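Local coordinates for lectin-like protein (Entamoeba histolytica HM-1:IMSS-A, PDB 5ZBT) that is of unknown function but, as the legume lectin-like domain of an ERGIC-53-like membrane protein, may bind D-mannose, at residues F80-K85 against L171-L176; L86-K91 against N161-K166; K120-F125 against I136-N141. All blocks are in the same frame, centred on the assembly; numbering follows the deposited sequence.

Contact 1 of 3, residues F80-K85 against L171-L176; sequences FELQLK and LRIKYL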
loop_
_atom_site.group_PDB
_atom_site.type_symbol
_atom_site.label_atom_id
_atom_site.label_comp_id
_atom_site.label_asym_id
_atom_site.label_seq_id
_atom_site.Cartn_x
_atom_site.Cartn_y
_atom_site.Cartn_z
ATOM N N PHE A 80 -8.488 1.826 13.401
ATOM C CA PHE A 80 -7.491 2.721 12.851
ATOM C C PHE A 80 -7.876 3.119 11.442
ATOM O O PHE A 80 -8.721 2.489 10.793
ATOM C CB PHE A 80 -6.091 2.089 12.847
ATOM C CG PHE A 80 -5.981 0.860 12.008
ATOM C CD1 PHE A 80 -5.671 0.957 10.653
ATOM C CD2 PHE A 80 -6.174 -0.401 12.571
ATOM C CE1 PHE A 80 -5.568 -0.172 9.863
ATOM C CE2 PHE A 80 -6.057 -1.540 11.802
ATOM C CZ PHE A 80 -5.749 -1.428 10.436
ATOM N N GLU A 81 -7.221 4.177 10.979
ATOM C CA GLU A 81 -7.308 4.613 9.599
ATOM C C GLU A 81 -5.893 4.925 9.132
ATOM O O GLU A 81 -5.157 5.650 9.815
ATOM C CB GLU A 81 -8.233 5.831 9.452
ATOM C CG GLU A 81 -8.021 6.557 8.149
ATOM C CD GLU A 81 -9.116 7.565 7.820
ATOM O OE1 GLU A 81 -10.297 7.346 8.177
ATOM O OE2 GLU A 81 -8.786 8.578 7.166
ATOM N N LEU A 82 -5.496 4.334 8.005
ATOM C CA LEU A 82 -4.242 4.669 7.351
ATOM C C LEU A 82 -4.538 5.459 6.083
ATOM O O LEU A 82 -5.469 5.125 5.330
ATOM C CB LEU A 82 -3.425 3.415 7.025
ATOM C CG LEU A 82 -3.267 2.395 8.155
ATOM C CD1 LEU A 82 -2.810 1.044 7.628
ATOM C CD2 LEU A 82 -2.293 2.912 9.196
ATOM N N GLN A 83 -3.751 6.516 5.863
ATOM C CA GLN A 83 -3.848 7.381 4.687
ATOM C C GLN A 83 -2.498 7.413 3.991
ATOM O O GLN A 83 -1.519 7.921 4.545
ATOM C CB GLN A 83 -4.273 8.798 5.070
ATOM C CG GLN A 83 -5.701 8.914 5.574
ATOM C CD GLN A 83 -5.969 10.265 6.181
ATOM O OE1 GLN A 83 -5.250 11.213 5.907
ATOM N NE2 GLN A 83 -6.984 10.357 7.027
ATOM N N LEU A 84 -2.440 6.878 2.785
ATOM C CA LEU A 84 -1.206 6.815 2.018
ATOM C C LEU A 84 -1.353 7.745 0.822
ATOM O O LEU A 84 -2.124 7.461 -0.100
ATOM C CB LEU A 84 -0.919 5.386 1.568
ATOM C CG LEU A 84 0.435 5.215 0.878
ATOM C CD1 LEU A 84 1.554 5.318 1.917
ATOM C CD2 LEU A 84 0.493 3.904 0.184
ATOM N N LYS A 85 -0.629 8.857 0.837
ATOM C CA LYS A 85 -0.727 9.828 -0.235
ATOM C C LYS A 85 0.280 9.494 -1.337
ATOM O O LYS A 85 1.478 9.343 -1.077
ATOM C CB LYS A 85 -0.507 11.234 0.314
ATOM C CG LYS A 85 -0.819 12.338 -0.680
ATOM C CD LYS A 85 -0.829 13.698 -0.010
ATOM C CE LYS A 85 -0.899 14.779 -1.058
ATOM N NZ LYS A 85 -1.289 16.089 -0.478
ATOM N N LEU A 171 -4.874 6.839 -0.720
ATOM C CA LEU A 171 -5.484 5.548 -0.449
ATOM C C LEU A 171 -5.875 5.480 1.022
ATOM O O LEU A 171 -5.044 5.730 1.902
ATOM C CB LEU A 171 -4.511 4.420 -0.813
ATOM C CG LEU A 171 -4.869 3.012 -0.334
ATOM C CD1 LEU A 171 -6.084 2.471 -1.098
ATOM C CD2 LEU A 171 -3.666 2.054 -0.463
ATOM N N ARG A 172 -7.141 5.163 1.295
ATOM C CA ARG A 172 -7.657 5.181 2.663
ATOM C C ARG A 172 -8.014 3.762 3.099
ATOM O O ARG A 172 -8.860 3.109 2.479
ATOM C CB ARG A 172 -8.867 6.114 2.789
ATOM C CG ARG A 172 -9.350 6.332 4.231
ATOM C CD ARG A 172 -10.639 7.175 4.344
ATOM N NE ARG A 172 -10.712 8.235 3.340
ATOM C CZ ARG A 172 -10.008 9.360 3.380
ATOM N NH1 ARG A 172 -9.185 9.606 4.395
ATOM N NH2 ARG A 172 -10.118 10.233 2.394
ATOM N N ILE A 173 -7.377 3.296 4.170
ATOM C CA ILE A 173 -7.571 1.955 4.714
ATOM C C ILE A 173 -8.129 2.102 6.128
ATOM O O ILE A 173 -7.429 2.581 7.027
ATOM C CB ILE A 173 -6.258 1.157 4.714
ATOM C CG1 ILE A 173 -5.766 0.930 3.282
ATOM C CG2 ILE A 173 -6.412 -0.168 5.464
ATOM C CD1 ILE A 173 -4.273 0.758 3.192
ATOM N N LYS A 174 -9.382 1.693 6.331
ATOM C CA LYS A 174 -10.071 1.843 7.607
ATOM C C LYS A 174 -10.468 0.473 8.132
ATOM O O LYS A 174 -11.069 -0.320 7.403
ATOM C CB LYS A 174 -11.337 2.698 7.463
ATOM C CG LYS A 174 -11.127 4.168 7.179
ATOM C CD LYS A 174 -12.429 4.953 7.470
ATOM C CE LYS A 174 -13.533 4.645 6.443
ATOM N NZ LYS A 174 -14.839 5.346 6.705
ATOM N N TYR A 175 -10.188 0.208 9.402
ATOM C CA TYR A 175 -10.605 -1.040 10.028
ATOM C C TYR A 175 -11.269 -0.760 11.372
ATOM O O TYR A 175 -10.693 -0.079 12.227
ATOM C CB TYR A 175 -9.416 -1.978 10.209
ATOM C CG TYR A 175 -9.772 -3.337 10.791
ATOM C CD1 TYR A 175 -10.607 -4.215 10.098
ATOM C CD2 TYR A 175 -9.254 -3.752 12.023
ATOM C CE1 TYR A 175 -10.916 -5.468 10.607
ATOM C CE2 TYR A 175 -9.554 -5.014 12.545
ATOM C CZ TYR A 175 -10.387 -5.861 11.830
ATOM O OH TYR A 175 -10.698 -7.102 12.333
ATOM N N LEU A 176 -12.476 -1.283 11.559
ATOM C CA LEU A 176 -13.165 -1.214 12.841
ATOM C C LEU A 176 -13.033 -2.566 13.529
ATOM O O LEU A 176 -13.515 -3.579 13.006
ATOM C CB LEU A 176 -14.632 -0.837 12.652
ATOM C CG LEU A 176 -14.810 0.365 11.724
ATOM C CD1 LEU A 176 -16.283 0.581 11.391
ATOM C CD2 LEU A 176 -14.212 1.592 12.370
#
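F80-K85 and L171-L176 pair antiparallel on strands 80-90 and 170-176, inner neighbours of a seven-stranded sheet, from F80 with Y175 to L84 with L171, their axes 4.6 Å apart at closest approach. Two backbone hydrogen bonds join each of F80-Y175, L82-I173 and L84-L171; the shortest runs from L82 N to I173 O, 2.8 Å. At the non-hydrogen-bonded pairs between them, E81-K174 and Q83-R172, the backbones are linked by CA-H...O contacts such as E81 CA to I173 O, 3.3 Å. F80, L82, L84, L171, I173 and Y175 share one face, where F80, L84 and L171 meet strand 97-103 of the second sheet. These buried residues help fill the core of the two-sheet beta sandwich, the jelly-roll fold of legume lectins. With chi1 at 62°, CG of F80 sits between the backbone N and the carbonyl carbon, and the ring leans toward Y175. CB of Y175 lies over its face in a CH-pi contact, 4.1 Å from the ring centroid, while the Y175 hydroxyl leads away to I201 O. The other face carries E81, Q83, R172 and K174. R172 bends at chi3 (-36°) and forms a salt bridge from NH1 to E81 OE2, 3.0 Å. OE2 lies near the guanidinium plane, yet NH1 sits above the carboxylate plane, the two planes being 60° apart. Q83 NE2 approaches OE2 from the opposite face of the carboxylate, at a modelled distance too short to trust. Alongside E81, K174 brings CD to 3.3 Å from OE1. R172 NH2 continues to N192 OD1 on strand 191-198.

Contact 2 of 3, residues L86-K91 against N161-K166; sequences LNIICK and NIQKDK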
loop_
_atom_site.group_PDB
_atom_site.type_symbol
_atom_site.label_atom_id
_atom_site.label_comp_id
_atom_site.label_asym_id
_atom_site.label_seq_id
_atom_site.Cartn_x
_atom_site.Cartn_y
_atom_site.Cartn_z
ATOM N N LEU A 86 -0.217 9.400 -2.561
ATOM C CA LEU A 86 0.509 8.897 -3.722
ATOM C C LEU A 86 1.124 10.024 -4.538
ATOM O O LEU A 86 0.543 11.102 -4.681
ATOM C CB LEU A 86 -0.435 8.106 -4.628
ATOM C CG LEU A 86 -0.717 6.624 -4.395
ATOM C CD1 LEU A 86 -0.766 6.295 -2.941
ATOM C CD2 LEU A 86 -2.043 6.295 -5.042
ATOM N N ASN A 87 2.301 9.745 -5.109
ATOM C CA ASN A 87 2.962 10.627 -6.084
ATOM C C ASN A 87 3.555 9.713 -7.163
ATOM O O ASN A 87 4.705 9.275 -7.054
ATOM C CB ASN A 87 4.028 11.483 -5.402
ATOM C CG ASN A 87 4.629 12.542 -6.323
ATOM O OD1 ASN A 87 4.274 12.647 -7.494
ATOM N ND2 ASN A 87 5.553 13.331 -5.783
ATOM N N ILE A 88 2.759 9.397 -8.184
ATOM C CA ILE A 88 3.128 8.413 -9.205
ATOM C C ILE A 88 3.374 9.138 -10.529
ATOM O O ILE A 88 2.531 9.919 -10.982
ATOM C CB ILE A 88 2.046 7.326 -9.358
ATOM C CG1 ILE A 88 1.842 6.562 -8.049
ATOM C CG2 ILE A 88 2.416 6.320 -10.446
ATOM C CD1 ILE A 88 0.578 5.711 -8.055
ATOM N N ILE A 89 4.522 8.879 -11.150
ATOM C CA ILE A 89 4.922 9.542 -12.391
ATOM C C ILE A 89 4.919 8.524 -13.522
ATOM O O ILE A 89 5.547 7.464 -13.412
ATOM C CB ILE A 89 6.307 10.205 -12.272
ATOM C CG1 ILE A 89 6.323 11.227 -11.136
ATOM C CG2 ILE A 89 6.674 10.886 -13.573
ATOM C CD1 ILE A 89 5.146 12.177 -11.183
ATOM N N CYS A 90 4.227 8.857 -14.615
ATOM C CA CYS A 90 4.192 8.030 -15.820
ATOM C C CYS A 90 4.203 8.933 -17.041
ATOM O O CYS A 90 3.250 9.694 -17.247
ATOM C CB CYS A 90 2.948 7.144 -15.852
ATOM S SG CYS A 90 2.500 6.432 -14.251
ATOM N N LYS A 91 5.267 8.840 -17.852
ATOM C CA LYS A 91 5.324 9.586 -19.111
ATOM C C LYS A 91 4.102 9.305 -19.967
ATOM O O LYS A 91 3.452 10.234 -20.465
ATOM C CB LYS A 91 6.594 9.243 -19.892
ATOM N N ASN A 161 -8.406 7.963 -12.434
ATOM C CA ASN A 161 -7.584 9.150 -12.216
ATOM C C ASN A 161 -6.711 9.080 -10.964
ATOM O O ASN A 161 -6.353 10.124 -10.405
ATOM C CB ASN A 161 -8.459 10.405 -12.177
ATOM C CG ASN A 161 -9.220 10.617 -13.473
ATOM O OD1 ASN A 161 -10.444 10.774 -13.471
ATOM N ND2 ASN A 161 -8.497 10.614 -14.590
ATOM N N ILE A 162 -6.302 7.879 -10.549
ATOM C CA ILE A 162 -5.525 7.756 -9.314
ATOM C C ILE A 162 -4.184 8.472 -9.443
ATOM O O ILE A 162 -3.814 9.280 -8.580
ATOM C CB ILE A 162 -5.347 6.284 -8.916
ATOM C CG1 ILE A 162 -6.656 5.718 -8.373
ATOM C CG2 ILE A 162 -4.290 6.167 -7.848
ATOM C CD1 ILE A 162 -6.654 4.195 -8.264
ATOM N N GLN A 163 -3.434 8.215 -10.522
ATOM C CA GLN A 163 -2.160 8.917 -10.640
ATOM C C GLN A 163 -2.269 10.238 -11.377
ATOM O O GLN A 163 -1.360 11.069 -11.240
ATOM C CB GLN A 163 -1.077 8.046 -11.309
ATOM C CG GLN A 163 -1.162 7.908 -12.801
ATOM C CD GLN A 163 -0.515 9.055 -13.558
ATOM O OE1 GLN A 163 -1.109 9.576 -14.500
ATOM N NE2 GLN A 163 0.692 9.457 -13.154
ATOM N N LYS A 164 -3.354 10.458 -12.131
ATOM C CA LYS A 164 -3.576 11.713 -12.846
ATOM C C LYS A 164 -3.983 12.861 -11.931
ATOM O O LYS A 164 -4.069 14.002 -12.402
ATOM C CB LYS A 164 -4.650 11.521 -13.923
ATOM C CG LYS A 164 -4.138 10.857 -15.200
ATOM C CD LYS A 164 -5.281 10.182 -15.963
ATOM C CE LYS A 164 -4.906 9.858 -17.407
ATOM N NZ LYS A 164 -3.806 8.854 -17.529
ATOM N N ASP A 165 -4.267 12.589 -10.657
ATOM C CA ASP A 165 -4.508 13.644 -9.671
ATOM C C ASP A 165 -3.176 14.314 -9.343
ATOM O O ASP A 165 -2.335 13.734 -8.650
ATOM C CB ASP A 165 -5.166 13.045 -8.423
ATOM C CG ASP A 165 -5.482 14.080 -7.343
ATOM O OD1 ASP A 165 -5.075 15.256 -7.444
ATOM O OD2 ASP A 165 -6.163 13.711 -6.365
ATOM N N LYS A 166 -2.989 15.545 -9.821
ATOM C CA LYS A 166 -1.714 16.239 -9.647
ATOM C C LYS A 166 -1.396 16.563 -8.190
ATOM O O LYS A 166 -0.223 16.775 -7.858
ATOM C CB LYS A 166 -1.706 17.520 -10.474
ATOM C CG LYS A 166 -1.769 17.271 -11.968
ATOM C CD LYS A 166 -3.004 17.895 -12.598
ATOM C CE LYS A 166 -2.717 18.296 -14.042
ATOM N NZ LYS A 166 -1.850 17.295 -14.742
HETATM O O HOH W 1 0.365 10.460 -8.810
#
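L86 opens the contact with a methyl-to-methyl touch: its CD2 lies 3.6 Å from CG2 of I162, the two side chains meeting at a slant. L86 is still bonded through its backbone to A169, just ahead of strand 170-176. N87 faces the other way, where its OD1 takes a hydrogen bond from R223. I88 is met by Q163 through side chain, backbone and water. CB of I88 packs 3.8 Å from CB of Q163, its CG2 lying only slightly farther from the same carbon. The I88 N-H donates to a water at 2.7 Å, and that water in turn donates to Q163 O at 3.0 Å, bridging the two backbones. The I88 carbonyl O receives Q163 NE2 at 2.9 Å, a weak bond because the N-H...O angle is only 126°. Q163 reaches it by folding back on itself: chi1 of 78° tucks CG between its own N and carbonyl carbon, and chi2 of 84° bends the chain again, bringing the amide alongside the strand. At C90 the same amide passes the sulfur, SG to NE2 3.7 Å, a van der Waals contact beside the C90-C94 disulfide. N161-K166 belongs to the loop between strands 153-158 and 170-176, with helical backbone angles at 162-164 but without regular helical bonding. Strand 220-231 runs along L86-K91, bonded to N87 and I89, whereas I162 reaches I186 of strand 181-188 and joins L86 on I126 of strand 122-127 in the second sheet.

Contact 3 of 3, residues K120-F125 against I136-N141; sequences KGIGIF and ISVLKN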
loop_
_atom_site.group_PDB
_atom_site.type_symbol
_atom_site.label_atom_id
_atom_site.label_comp_id
_atom_site.label_asym_id
_atom_site.label_seq_id
_atom_site.Cartn_x
_atom_site.Cartn_y
_atom_site.Cartn_z
ATOM N N LYS A 120 0.868 -14.362 5.131
ATOM C CA LYS A 120 -0.311 -14.457 5.989
ATOM C C LYS A 120 -0.766 -13.043 6.347
ATOM O O LYS A 120 -0.074 -12.320 7.068
ATOM C CB LYS A 120 -0.035 -15.303 7.231
ATOM C CG LYS A 120 -1.304 -15.695 7.990
ATOM C CD LYS A 120 -0.985 -16.458 9.290
ATOM C CE LYS A 120 -1.113 -17.984 9.087
ATOM N NZ LYS A 120 0.029 -18.802 9.635
ATOM N N GLY A 121 -1.912 -12.648 5.840
ATOM C CA GLY A 121 -2.417 -11.319 6.095
ATOM C C GLY A 121 -3.178 -10.803 4.885
ATOM O O GLY A 121 -3.823 -11.569 4.165
ATOM N N ILE A 122 -3.037 -9.500 4.664
ATOM C CA ILE A 122 -3.848 -8.762 3.707
ATOM C C ILE A 122 -2.908 -7.980 2.802
ATOM O O ILE A 122 -1.970 -7.329 3.288
ATOM C CB ILE A 122 -4.850 -7.821 4.418
ATOM C CG1 ILE A 122 -6.018 -8.614 4.989
ATOM C CG2 ILE A 122 -5.382 -6.732 3.499
ATOM C CD1 ILE A 122 -6.530 -8.061 6.302
ATOM N N GLY A 123 -3.128 -8.081 1.498
ATOM C CA GLY A 123 -2.504 -7.206 0.525
ATOM C C GLY A 123 -3.570 -6.336 -0.120
ATOM O O GLY A 123 -4.612 -6.838 -0.561
ATOM N N ILE A 124 -3.309 -5.033 -0.139
ATOM C CA ILE A 124 -4.157 -4.048 -0.813
ATOM C C ILE A 124 -3.361 -3.525 -1.999
ATOM O O ILE A 124 -2.277 -2.949 -1.820
ATOM C CB ILE A 124 -4.572 -2.906 0.135
ATOM C CG1 ILE A 124 -5.175 -3.484 1.411
ATOM C CG2 ILE A 124 -5.559 -1.968 -0.511
ATOM C CD1 ILE A 124 -4.849 -2.693 2.633
ATOM N N PHE A 125 -3.886 -3.731 -3.209
ATOM C CA PHE A 125 -3.137 -3.490 -4.434
ATOM C C PHE A 125 -3.844 -2.456 -5.296
ATOM O O PHE A 125 -5.072 -2.479 -5.436
ATOM C CB PHE A 125 -2.947 -4.789 -5.240
ATOM C CG PHE A 125 -2.431 -5.949 -4.420
ATOM C CD1 PHE A 125 -1.307 -5.809 -3.615
ATOM C CD2 PHE A 125 -3.072 -7.173 -4.451
ATOM C CE1 PHE A 125 -0.825 -6.877 -2.860
ATOM C CE2 PHE A 125 -2.606 -8.246 -3.687
ATOM C CZ PHE A 125 -1.474 -8.092 -2.897
ATOM N N ILE A 136 -8.330 -1.456 -7.860
ATOM C CA ILE A 136 -7.926 -1.663 -6.483
ATOM C C ILE A 136 -8.452 -3.030 -6.084
ATOM O O ILE A 136 -9.601 -3.365 -6.396
ATOM C CB ILE A 136 -8.447 -0.538 -5.575
ATOM C CG1 ILE A 136 -7.726 0.772 -5.929
ATOM C CG2 ILE A 136 -8.221 -0.869 -4.117
ATOM C CD1 ILE A 136 -8.259 2.002 -5.205
ATOM N N SER A 137 -7.593 -3.842 -5.467
ATOM C CA SER A 137 -7.924 -5.198 -5.056
ATOM C C SER A 137 -7.499 -5.407 -3.614
ATOM O O SER A 137 -6.574 -4.759 -3.119
ATOM C CB SER A 137 -7.229 -6.243 -5.914
ATOM O OG SER A 137 -7.126 -5.799 -7.253
ATOM N N VAL A 138 -8.193 -6.313 -2.937
ATOM C CA VAL A 138 -7.794 -6.788 -1.623
ATOM C C VAL A 138 -7.701 -8.299 -1.706
ATOM O O VAL A 138 -8.607 -8.955 -2.232
ATOM C CB VAL A 138 -8.767 -6.357 -0.517
ATOM C CG1 VAL A 138 -8.342 -6.964 0.792
ATOM C CG2 VAL A 138 -8.802 -4.824 -0.402
ATOM N N LEU A 139 -6.594 -8.841 -1.207
ATOM C CA LEU A 139 -6.286 -10.259 -1.299
ATOM C C LEU A 139 -5.872 -10.721 0.087
ATOM O O LEU A 139 -4.763 -10.413 0.531
ATOM C CB LEU A 139 -5.166 -10.499 -2.304
ATOM C CG LEU A 139 -5.109 -11.881 -2.938
ATOM C CD1 LEU A 139 -6.478 -12.239 -3.388
ATOM C CD2 LEU A 139 -4.196 -11.851 -4.128
ATOM N N LYS A 140 -6.752 -11.443 0.774
ATOM C CA LYS A 140 -6.410 -12.036 2.063
ATOM C C LYS A 140 -5.874 -13.441 1.835
ATOM O O LYS A 140 -6.489 -14.236 1.119
ATOM C CB LYS A 140 -7.611 -12.081 3.007
ATOM C CG LYS A 140 -7.287 -12.631 4.385
ATOM C CD LYS A 140 -8.369 -12.273 5.384
ATOM C CE LYS A 140 -7.893 -12.485 6.821
ATOM N NZ LYS A 140 -7.815 -13.945 7.184
ATOM N N ASN A 141 -4.728 -13.730 2.436
ATOM C CA ASN A 141 -4.014 -14.984 2.266
ATOM C C ASN A 141 -3.799 -15.634 3.628
ATOM O O ASN A 141 -3.541 -14.948 4.624
ATOM C CB ASN A 141 -2.664 -14.744 1.562
ATOM C CG ASN A 141 -1.986 -16.035 1.112
ATOM O OD1 ASN A 141 -2.470 -17.149 1.381
ATOM N ND2 ASN A 141 -0.858 -15.889 0.400
#
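F125 and L139 meet on one face of the antiparallel hairpin formed by strands 122-127 and 135-142, and the phenyl side chain of F125 can be traced outward. F125 N donates to S137 O at 2.9 Å, and from this bonded backbone CB leaves on the face that also carries L139. A chi1 of -49° places CG anti to the carbonyl carbon and lays the ring back along its own strand. CE2 then comes to 3.7 Å from L139 CB and 4.0 Å from L139 CD2, the latter carbon lying in the ring plane at its edge. CZ, the tip, ends 3.7 Å from G123 CA, and G123 C lies over one face of the ring, offset toward its rim. Glycine has no side chain to obstruct the ring there. Beyond the hairpin, F113 stacks on F125 and W101 meets it edge-to-face, so F125 belongs to an aromatic cluster with them. On the opposite face the packing is mainly aliphatic: I122 CG2 touches V138 CG1 at 4.0 Å, and V138 also packs on I184, I196 and I198 of the other sheet, in the core of the lectin sandwich. The K140 side chain starts on that same face, and its NZ forms a salt bridge with E152. Paired backbone hydrogen bonds join G121 with N141, G123 with L139 and F125 with S137, among them G123 N to L139 O at 3.0 Å. The chain turns a corner at G121, whose phi of 146° suits glycine, yet the pairing with N141 persists. Six backbone bonds thus fix the register of the hairpin, whose I122, I124 and V138 present an apolar surface to the other sheet, while the F125 face mixes an aromatic ring and leucine with S137 and N141.

From the N terminus, strand 80-90 is the first one involved, supplying F80-K85 to contact 1 and L86-K91 to contact 2. The chain then crosses to the other sheet, where the hairpin of contact 3 closes a short loop between 120-125 and 136-141. The loop residues 161-166 return to close contact 2, and strand 170-176 closes contact 1, so the three contacts are nested and none cross. Contact 1 pairs strands inside one sheet, contact 3 inside the other, and contact 2 lies toward one end of the sandwich. One place where the sheets meet is I173 CD1 against I124 CD1, 3.5 Å, between contacts 1 and 3; I162 CD1 and I136 CD1, 4.1 Å apart, link contacts 2 and 3.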